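Local coordinates for surface presentation of antigens protein SpaO (Salmonella typhimurium, PDB 4YX1), which takes part in the type III secretory pathway that presents the surface determinants Salmonella needs to enter mammalian cells, at residues V40-E53 with M57-L69. Residues are numbered along the deposited sequence; the frame is centred on the assembly and turned at random.
Sequences VEIMANGVLLGNGE and MNDTLGVEIHEWL
E53 and E64 exchange two backbone hydrogen bonds, E53 N to E64 O and E64 N to E53 O, in the hairpin of strands 47-56 and 61-65, which continues toward the turn through G62 and V55. Further along, a classic beta bulge sets H66 and E67 opposite N51, whose carbonyl oxygen takes both amides, H66 N at 2.9 Å and E67 N at 3.2 Å. N51 N returns a bond to E67 O, and L69 N to L49 O (2.8 Å) closes the series. At G50 and G52 the backbones come close, with G52 CA 3.0 Å from E64 O.

Among the side chains, E53 extends with CG anti to its backbone N (chi1 174°) and reaches the edge of the H66 imidazole. There H66 NE2 donates to the anti lone pair of E53 OE1 at 2.9 Å, ring and carboxylate planes 30° apart. E64 OE1 lies 3.6 Å from E53 OE1, a like-charge approach that the histidine probably eases.

On the apolar side, I42 CD1 presses against I65 CD1 at 3.4 Å, a tight fit, and also meets W68 CH2. The I65 CG2 methyl rests over one face of the indole, near its rim, while L49 O lies at the ring edge.

This C-terminal FliN-like (SPOA) domain is dimeric: W68 NE1 bonds Q27 O of the second subunit, residues 62-64 carry the sheet into that chain, and strand 40-44 pairs with strand 4-10.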
loop_
_atom_site.group_PDB
_atom_site.type_symbol
_atom_site.label_atom_id
_atom_site.label_comp_id
_atom_site.label_asym_id
_atom_site.label_seq_id
_atom_site.Cartn_x
_atom_site.Cartn_y
_atom_site.Cartn_z
ATOM N N VAL A 40 -4.509 5.856 3.318
ATOM C CA VAL A 40 -4.190 4.964 2.215
ATOM C C VAL A 40 -4.063 5.808 0.969
ATOM O O VAL A 40 -4.952 6.581 0.648
ATOM C CB VAL A 40 -5.249 3.883 2.014
ATOM C CG1 VAL A 40 -4.885 3.008 0.808
ATOM C CG2 VAL A 40 -5.367 3.049 3.283
ATOM N N GLU A 41 -2.936 5.711 0.296
ATOM C CA GLU A 41 -2.682 6.554 -0.850
ATOM C C GLU A 41 -2.872 5.783 -2.138
ATOM O O GLU A 41 -2.427 4.640 -2.263
ATOM C CB GLU A 41 -1.282 7.125 -0.754
ATOM C CG GLU A 41 -1.153 8.104 0.396
ATOM C CD GLU A 41 0.229 8.679 0.507
ATOM O OE1 GLU A 41 1.169 7.898 0.734
ATOM O OE2 GLU A 41 0.384 9.910 0.365
ATOM N N ILE A 42 -3.550 6.399 -3.088
ATOM C CA ILE A 42 -3.768 5.808 -4.393
ATOM C C ILE A 42 -2.781 6.430 -5.361
ATOM O O ILE A 42 -2.823 7.637 -5.585
ATOM C CB ILE A 42 -5.213 6.027 -4.855
ATOM C CG1 ILE A 42 -6.169 5.487 -3.788
ATOM C CG2 ILE A 42 -5.474 5.372 -6.213
ATOM C CD1 ILE A 42 -7.416 6.263 -3.671
HETATM N N MSE A 43 -1.885 5.600 -5.892
HETATM C CA MSE A 43 -0.803 6.021 -6.774
HETATM C C MSE A 43 -1.046 5.519 -8.179
HETATM O O MSE A 43 -1.475 4.389 -8.376
HETATM C CB MSE A 43 0.545 5.471 -6.297
HETATM C CG MSE A 43 0.789 5.526 -4.814
HETATM SE SE MSE A 43 1.153 7.320 -4.188
HETATM C CE MSE A 43 2.839 7.683 -5.065
ATOM N N ALA A 44 -0.751 6.359 -9.162
ATOM C CA ALA A 44 -0.809 5.962 -10.564
ATOM C C ALA A 44 0.536 6.309 -11.175
ATOM O O ALA A 44 0.914 7.473 -11.200
ATOM C CB ALA A 44 -1.949 6.669 -11.289
ATOM N N ASN A 45 1.265 5.299 -11.639
ATOM C CA ASN A 45 2.619 5.475 -12.159
ATOM C C ASN A 45 3.480 6.289 -11.207
ATOM O O ASN A 45 4.238 7.170 -11.621
ATOM C CB ASN A 45 2.599 6.124 -13.548
ATOM C CG ASN A 45 2.070 5.192 -14.609
ATOM O OD1 ASN A 45 1.852 4.010 -14.361
ATOM N ND2 ASN A 45 1.852 5.718 -15.803
ATOM N N GLY A 46 3.338 6.014 -9.916
ATOM C CA GLY A 46 4.182 6.646 -8.922
ATOM C C GLY A 46 3.769 8.046 -8.520
ATOM O O GLY A 46 4.488 8.708 -7.764
ATOM N N VAL A 47 2.614 8.496 -9.007
ATOM C CA VAL A 47 2.100 9.823 -8.696
ATOM C C VAL A 47 0.836 9.720 -7.849
ATOM O O VAL A 47 -0.056 8.926 -8.154
ATOM C CB VAL A 47 1.797 10.606 -9.987
ATOM C CG1 VAL A 47 1.237 11.991 -9.668
ATOM C CG2 VAL A 47 3.046 10.692 -10.850
ATOM N N LEU A 48 0.769 10.522 -6.792
ATOM C CA LEU A 48 -0.385 10.506 -5.902
ATOM C C LEU A 48 -1.648 11.008 -6.609
ATOM O O LEU A 48 -1.661 12.104 -7.170
ATOM C CB LEU A 48 -0.107 11.357 -4.660
ATOM C CG LEU A 48 -1.217 11.380 -3.607
ATOM C CD1 LEU A 48 -1.386 9.990 -3.008
ATOM C CD2 LEU A 48 -0.869 12.387 -2.533
ATOM N N LEU A 49 -2.709 10.203 -6.578
ATOM C CA LEU A 49 -3.998 10.569 -7.167
ATOM C C LEU A 49 -5.053 10.916 -6.143
ATOM O O LEU A 49 -6.003 11.625 -6.437
ATOM C CB LEU A 49 -4.559 9.434 -8.009
ATOM C CG LEU A 49 -3.955 9.103 -9.352
ATOM C CD1 LEU A 49 -4.959 8.236 -10.094
ATOM C CD2 LEU A 49 -3.657 10.371 -10.120
ATOM N N GLY A 50 -4.934 10.351 -4.953
ATOM C CA GLY A 50 -5.971 10.534 -3.967
ATOM C C GLY A 50 -5.626 9.766 -2.724
ATOM O O GLY A 50 -4.631 9.041 -2.684
ATOM N N ASN A 51 -6.449 9.923 -1.703
ATOM C CA ASN A 51 -6.231 9.155 -0.503
ATOM C C ASN A 51 -7.533 8.846 0.181
ATOM O O ASN A 51 -8.575 9.456 -0.093
ATOM C CB ASN A 51 -5.290 9.876 0.454
ATOM C CG ASN A 51 -5.798 11.234 0.846
ATOM O OD1 ASN A 51 -6.822 11.351 1.513
ATOM N ND2 ASN A 51 -5.077 12.278 0.442
ATOM N N GLY A 52 -7.470 7.875 1.065
ATOM C CA GLY A 52 -8.653 7.409 1.728
ATOM C C GLY A 52 -8.316 6.624 2.966
ATOM O O GLY A 52 -7.193 6.653 3.473
ATOM N N GLU A 53 -9.313 5.901 3.442
ATOM C CA GLU A 53 -9.252 5.230 4.714
ATOM C C GLU A 53 -9.592 3.778 4.517
ATOM O O GLU A 53 -10.519 3.454 3.788
ATOM C CB GLU A 53 -10.218 5.905 5.676
ATOM C CG GLU A 53 -10.371 5.236 7.009
ATOM C CD GLU A 53 -11.271 6.023 7.933
ATOM O OE1 GLU A 53 -11.728 7.121 7.560
ATOM O OE2 GLU A 53 -11.519 5.549 9.046
HETATM N N MSE A 57 -15.124 -4.201 4.730
HETATM C CA MSE A 57 -16.431 -4.349 4.106
HETATM C C MSE A 57 -16.931 -5.766 4.375
HETATM O O MSE A 57 -16.307 -6.513 5.133
HETATM C CB MSE A 57 -16.342 -4.057 2.605
HETATM C CG MSE A 57 -15.725 -2.699 2.280
HETATM SE SE MSE A 57 -15.618 -2.356 0.370
HETATM C CE MSE A 57 -17.521 -2.323 -0.035
ATOM N N ASN A 58 -18.050 -6.156 3.778
ATOM C CA ASN A 58 -18.601 -7.474 4.104
ATOM C C ASN A 58 -17.752 -8.652 3.639
ATOM O O ASN A 58 -17.664 -9.666 4.336
ATOM C CB ASN A 58 -20.015 -7.602 3.538
ATOM C CG ASN A 58 -21.021 -6.798 4.335
ATOM O OD1 ASN A 58 -20.891 -6.672 5.548
ATOM N ND2 ASN A 58 -22.024 -6.253 3.663
ATOM N N ASP A 59 -17.124 -8.533 2.475
ATOM C CA ASP A 59 -16.402 -9.669 1.923
ATOM C C ASP A 59 -14.943 -9.353 1.643
ATOM O O ASP A 59 -14.149 -10.250 1.368
ATOM C CB ASP A 59 -17.094 -10.154 0.646
ATOM C CG ASP A 59 -18.412 -10.854 0.928
ATOM O OD1 ASP A 59 -18.484 -11.641 1.900
ATOM O OD2 ASP A 59 -19.388 -10.604 0.189
ATOM N N THR A 60 -14.588 -8.075 1.705
ATOM C CA THR A 60 -13.230 -7.640 1.390
ATOM C C THR A 60 -12.858 -6.422 2.214
ATOM O O THR A 60 -13.681 -5.876 2.939
ATOM C CB THR A 60 -13.063 -7.257 -0.104
ATOM O OG1 THR A 60 -13.893 -6.122 -0.393
ATOM C CG2 THR A 60 -13.414 -8.415 -1.048
ATOM N N LEU A 61 -11.618 -5.975 2.075
ATOM C CA LEU A 61 -11.267 -4.638 2.526
ATOM C C LEU A 61 -11.681 -3.643 1.463
ATOM O O LEU A 61 -11.825 -3.994 0.292
ATOM C CB LEU A 61 -9.772 -4.503 2.804
ATOM C CG LEU A 61 -9.242 -5.358 3.955
ATOM C CD1 LEU A 61 -7.781 -5.036 4.177
ATOM C CD2 LEU A 61 -10.050 -5.134 5.233
ATOM N N GLY A 62 -11.873 -2.400 1.872
ATOM C CA GLY A 62 -12.159 -1.351 0.928
ATOM C C GLY A 62 -11.387 -0.104 1.282
ATOM O O GLY A 62 -10.805 -0.002 2.357
ATOM N N VAL A 63 -11.392 0.855 0.366
ATOM C CA VAL A 63 -10.815 2.160 0.641
ATOM C C VAL A 63 -11.904 3.208 0.475
ATOM O O VAL A 63 -12.449 3.392 -0.613
ATOM C CB VAL A 63 -9.615 2.474 -0.272
ATOM C CG1 VAL A 63 -9.091 3.874 0.018
ATOM C CG2 VAL A 63 -8.526 1.433 -0.071
ATOM N N GLU A 64 -12.242 3.864 1.581
ATOM C CA GLU A 64 -13.180 4.969 1.580
ATOM C C GLU A 64 -12.448 6.231 1.151
ATOM O O GLU A 64 -11.564 6.691 1.858
ATOM C CB GLU A 64 -13.781 5.137 2.975
ATOM C CG GLU A 64 -14.737 6.315 3.086
ATOM C CD GLU A 64 -15.091 6.636 4.521
ATOM O OE1 GLU A 64 -14.475 6.048 5.437
ATOM O OE2 GLU A 64 -15.976 7.483 4.738
ATOM N N ILE A 65 -12.797 6.787 -0.004
ATOM C CA ILE A 65 -12.053 7.938 -0.520
ATOM C C ILE A 65 -12.350 9.190 0.308
ATOM O O ILE A 65 -13.507 9.513 0.585
ATOM C CB ILE A 65 -12.391 8.211 -2.001
ATOM C CG1 ILE A 65 -12.136 6.966 -2.857
ATOM C CG2 ILE A 65 -11.613 9.428 -2.535
ATOM C CD1 ILE A 65 -10.711 6.540 -2.881
ATOM N N HIS A 66 -11.306 9.895 0.714
ATOM C CA HIS A 66 -11.500 11.173 1.385
ATOM C C HIS A 66 -11.112 12.345 0.491
ATOM O O HIS A 66 -11.606 13.450 0.677
ATOM C CB HIS A 66 -10.718 11.203 2.696
ATOM C CG HIS A 66 -11.359 10.391 3.779
ATOM N ND1 HIS A 66 -12.610 10.684 4.276
ATOM C CD2 HIS A 66 -10.944 9.283 4.434
ATOM C CE1 HIS A 66 -12.932 9.797 5.201
ATOM N NE2 HIS A 66 -11.938 8.936 5.316
ATOM N N GLU A 67 -10.254 12.103 -0.494
ATOM C CA GLU A 67 -9.866 13.152 -1.422
ATOM C C GLU A 67 -9.379 12.560 -2.732
ATOM O O GLU A 67 -8.543 11.665 -2.734
ATOM C CB GLU A 67 -8.781 14.032 -0.796
ATOM C CG GLU A 67 -8.304 15.178 -1.659
ATOM C CD GLU A 67 -7.255 16.014 -0.950
ATOM O OE1 GLU A 67 -6.725 15.550 0.085
ATOM O OE2 GLU A 67 -6.959 17.130 -1.423
ATOM N N TRP A 68 -9.937 13.025 -3.841
ATOM C CA TRP A 68 -9.339 12.803 -5.146
ATOM C C TRP A 68 -8.645 14.100 -5.517
ATOM O O TRP A 68 -9.235 15.172 -5.396
ATOM C CB TRP A 68 -10.377 12.438 -6.214
ATOM C CG TRP A 68 -10.945 11.047 -6.159
ATOM C CD1 TRP A 68 -12.256 10.705 -5.986
ATOM C CD2 TRP A 68 -10.232 9.818 -6.318
ATOM N NE1 TRP A 68 -12.399 9.341 -6.017
ATOM C CE2 TRP A 68 -11.171 8.773 -6.227
ATOM C CE3 TRP A 68 -8.887 9.499 -6.535
ATOM C CZ2 TRP A 68 -10.811 7.439 -6.330
ATOM C CZ3 TRP A 68 -8.533 8.174 -6.639
ATOM C CH2 TRP A 68 -9.485 7.157 -6.534
ATOM N N LEU A 69 -7.398 14.011 -5.957
ATOM C CA LEU A 69 -6.634 15.209 -6.290
ATOM C C LEU A 69 -6.931 15.688 -7.707
ATOM O O LEU A 69 -7.606 15.002 -8.476
ATOM C CB LEU A 69 -5.140 14.945 -6.122
ATOM C CG LEU A 69 -4.713 14.576 -4.701
ATOM C CD1 LEU A 69 -3.229 14.269 -4.663
ATOM C CD2 LEU A 69 -5.058 15.685 -3.720
#